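Local coordinates for tyrosine specific protein phosphatase (Trypanosoma cruzi, PDB 4AZ1) that probably removes phosphate from phosphotyrosine residues of proteins, at residues F278-L282 with L295-L299. Sequence-based numbering, arbitrary orientation.
Sequences FVIYL and LVGLL
Two helical turns, 278-282 of helix 274-288 and 295-299 of the C-terminal helix 293-299, run antiparallel at 163°, their axes 11.8 Å apart at closest approach. That wide spacing is filled by side chains alone, with no hydrogen bond between the turns; 258 Å² is buried. The CA atoms pair Leu282 with Leu295 (8.4 Å) and Phe278 with Leu299 (9.1 Å), so on each helix the residues i and i+4 line the side turned to the other helix, and each turn carries its own backbone bond, Leu282 N to Phe278 O (3.1 Å) and Leu299 N to Leu295 O (3.0 Å). Leu295 (chi1 m, chi2 t) comes first, placing CD1 4.0 Å from Leu282 CD2 and CD2 3.8 Å from Phe278 CZ. Val296 points its CB away, yet its CG2 still lies 4.4 Å from Leu282 CD1. Leu299 (m, t) closes the turn: its CD1 sits over the face of the Phe278 ring in a CH-pi contact, 4.0 Å from the centroid and 20° off the normal, and also 4.1 Å from Leu282 CD1, while its CD2 meets Phe278 CD2 at 3.6 Å. Phe278 reaches across with chi1 at -141°, between wells, whereas Leu282 is m, t. The N-terminal helix 14-30 adjoins both turns, Val21 touching Phe278 and Val14 touching Leu295. This is apolar packing of an antiparallel helical hairpin, in which the short final helix packs against helix 274-288 at the C-terminal end of the protein tyrosine phosphatase fold.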
ATOM      1  N   PHE A 278      28.770  -3.369  17.555  1.00 28.07           N
ATOM      2  CA  PHE A 278      29.157  -3.111  18.935  1.00 27.47           C
ATOM      3  C   PHE A 278      27.998  -3.365  19.911  1.00 26.92           C
ATOM      4  O   PHE A 278      28.198  -3.988  20.962  1.00 31.47           O
ATOM      5  CB  PHE A 278      29.653  -1.680  19.062  1.00 28.75           C
ATOM      6  CG  PHE A 278      30.819  -1.540  19.973  1.00 38.00           C
ATOM      7  CD1 PHE A 278      30.829  -2.187  21.210  1.00 42.10           C
ATOM      8  CD2 PHE A 278      31.922  -0.785  19.597  1.00 41.82           C
ATOM      9  CE1 PHE A 278      31.924  -2.067  22.066  1.00 56.93           C
ATOM     10  CE2 PHE A 278      33.029  -0.662  20.443  1.00 46.14           C
ATOM     11  CZ  PHE A 278      33.029  -1.303  21.681  1.00 52.67           C
ATOM     12  N   VAL A 279      26.789  -2.920  19.559  1.00 31.41           N
ATOM     13  CA  VAL A 279      25.633  -3.093  20.455  1.00 28.15           C
ATOM     14  C   VAL A 279      25.407  -4.570  20.852  1.00 29.54           C
ATOM     15  O   VAL A 279      25.013  -4.852  21.986  1.00 36.11           O
ATOM     16  CB  VAL A 279      24.335  -2.428  19.892  1.00 31.08           C
ATOM     17  CG1 VAL A 279      23.127  -2.705  20.814  1.00 30.64           C
ATOM     18  CG2 VAL A 279      24.519  -0.921  19.762  1.00 27.48           C
ATOM     19  N   ILE A 280      25.696  -5.514  19.955  1.00 26.96           N
ATOM     20  CA  ILE A 280      25.525  -6.917  20.332  1.00 34.35           C
ATOM     21  C   ILE A 280      26.453  -7.280  21.499  1.00 33.90           C
ATOM     22  O   ILE A 280      26.010  -7.911  22.452  1.00 30.73           O
ATOM     23  CB  ILE A 280      25.708  -7.903  19.157  1.00 35.83           C
ATOM     24  CG1 ILE A 280      24.798  -7.519  17.987  1.00 26.89           C
ATOM     25  CG2 ILE A 280      25.417  -9.357  19.613  1.00 34.19           C
ATOM     26  CD1 ILE A 280      25.170  -8.209  16.681  1.00 31.65           C
ATOM     27  N   TYR A 281      27.718  -6.864  21.453  1.00 31.24           N
ATOM     28  CA  TYR A 281      28.604  -7.078  22.604  1.00 34.55           C
ATOM     29  C   TYR A 281      28.085  -6.391  23.873  1.00 28.94           C
ATOM     30  O   TYR A 281      28.194  -6.944  24.972  1.00 38.32           O
ATOM     31  CB  TYR A 281      30.030  -6.596  22.313  1.00 35.81           C
ATOM     32  CG  TYR A 281      30.877  -7.571  21.519  1.00 34.32           C
ATOM     33  CD1 TYR A 281      31.553  -8.599  22.150  1.00 36.20           C
ATOM     34  CD2 TYR A 281      31.013  -7.447  20.137  1.00 32.83           C
ATOM     35  CE1 TYR A 281      32.338  -9.500  21.426  1.00 37.37           C
ATOM     36  CE2 TYR A 281      31.786  -8.332  19.411  1.00 32.71           C
ATOM     37  CZ  TYR A 281      32.456  -9.356  20.065  1.00 34.08           C
ATOM     38  OH  TYR A 281      33.240 -10.245  19.341  1.00 39.82           O
ATOM     39  N   LEU A 282      27.561  -5.176  23.723  1.00 31.99           N
ATOM     40  CA  LEU A 282      27.041  -4.415  24.864  1.00 32.49           C
ATOM     41  C   LEU A 282      25.860  -5.120  25.533  1.00 34.12           C
ATOM     42  O   LEU A 282      25.745  -5.118  26.758  1.00 36.65           O
ATOM     43  CB  LEU A 282      26.600  -3.012  24.427  1.00 28.98           C
ATOM     44  CG  LEU A 282      27.734  -2.154  23.879  1.00 33.54           C
ATOM     45  CD1 LEU A 282      27.235  -0.762  23.451  1.00 34.90           C
ATOM     46  CD2 LEU A 282      28.846  -2.053  24.902  1.00 33.33           C
ATOM     47  N   LEU A 295      32.633   2.163  27.555  1.00 50.34           N
ATOM     48  CA  LEU A 295      32.518   1.824  26.133  1.00 45.23           C
ATOM     49  C   LEU A 295      31.489   2.705  25.440  1.00 42.48           C
ATOM     50  O   LEU A 295      31.754   3.246  24.362  1.00 46.74           O
ATOM     51  CB  LEU A 295      32.126   0.358  25.944  1.00 44.05           C
ATOM     52  CG  LEU A 295      33.231  -0.681  26.102  1.00 43.39           C
ATOM     53  CD1 LEU A 295      32.686  -2.079  25.847  1.00 41.83           C
ATOM     54  CD2 LEU A 295      34.360  -0.371  25.141  1.00 35.82           C
ATOM     55  N   VAL A 296      30.313   2.826  26.056  1.00 40.67           N
ATOM     56  CA  VAL A 296      29.274   3.748  25.604  1.00 44.33           C
ATOM     57  C   VAL A 296      29.874   5.149  25.476  1.00 57.20           C
ATOM     58  O   VAL A 296      29.597   5.867  24.510  1.00 64.68           O
ATOM     59  CB  VAL A 296      28.073   3.750  26.585  1.00 57.98           C
ATOM     60  CG1 VAL A 296      27.099   4.889  26.284  1.00 55.85           C
ATOM     61  CG2 VAL A 296      27.353   2.415  26.533  1.00 50.55           C
ATOM     62  N   GLY A 297      30.718   5.517  26.439  1.00 59.85           N
ATOM     63  CA  GLY A 297      31.414   6.793  26.406  1.00 60.75           C
ATOM     64  C   GLY A 297      32.275   6.973  25.167  1.00 61.54           C
ATOM     65  O   GLY A 297      32.251   8.032  24.535  1.00 66.25           O
ATOM     66  N   LEU A 298      33.036   5.940  24.815  1.00 55.81           N
ATOM     67  CA  LEU A 298      33.859   5.974  23.604  1.00 61.70           C
ATOM     68  C   LEU A 298      33.044   6.046  22.303  1.00 62.35           C
ATOM     69  O   LEU A 298      33.506   6.584  21.291  1.00 64.55           O
ATOM     70  CB  LEU A 298      34.781   4.757  23.556  1.00 58.28           C
ATOM     71  CG  LEU A 298      36.064   4.845  24.367  1.00 61.11           C
ATOM     72  CD1 LEU A 298      36.910   3.598  24.175  1.00 56.77           C
ATOM     73  CD2 LEU A 298      36.829   6.082  23.944  1.00 63.03           C
ATOM     74  N   LEU A 299      31.837   5.500  22.326  1.00 53.85           N
ATOM     75  CA  LEU A 299      31.026   5.477  21.117  1.00 60.58           C
ATOM     76  C   LEU A 299      30.280   6.803  20.922  1.00 61.82           C
ATOM     77  O   LEU A 299      29.887   7.136  19.803  1.00 59.23           O
ATOM     78  CB  LEU A 299      30.060   4.283  21.128  1.00 53.35           C
ATOM     79  CG  LEU A 299      30.619   2.881  20.849  1.00 48.46           C
ATOM     80  CD1 LEU A 299      29.620   1.815  21.277  1.00 44.65           C
ATOM     81  CD2 LEU A 299      30.957   2.700  19.373  1.00 48.40           C
TER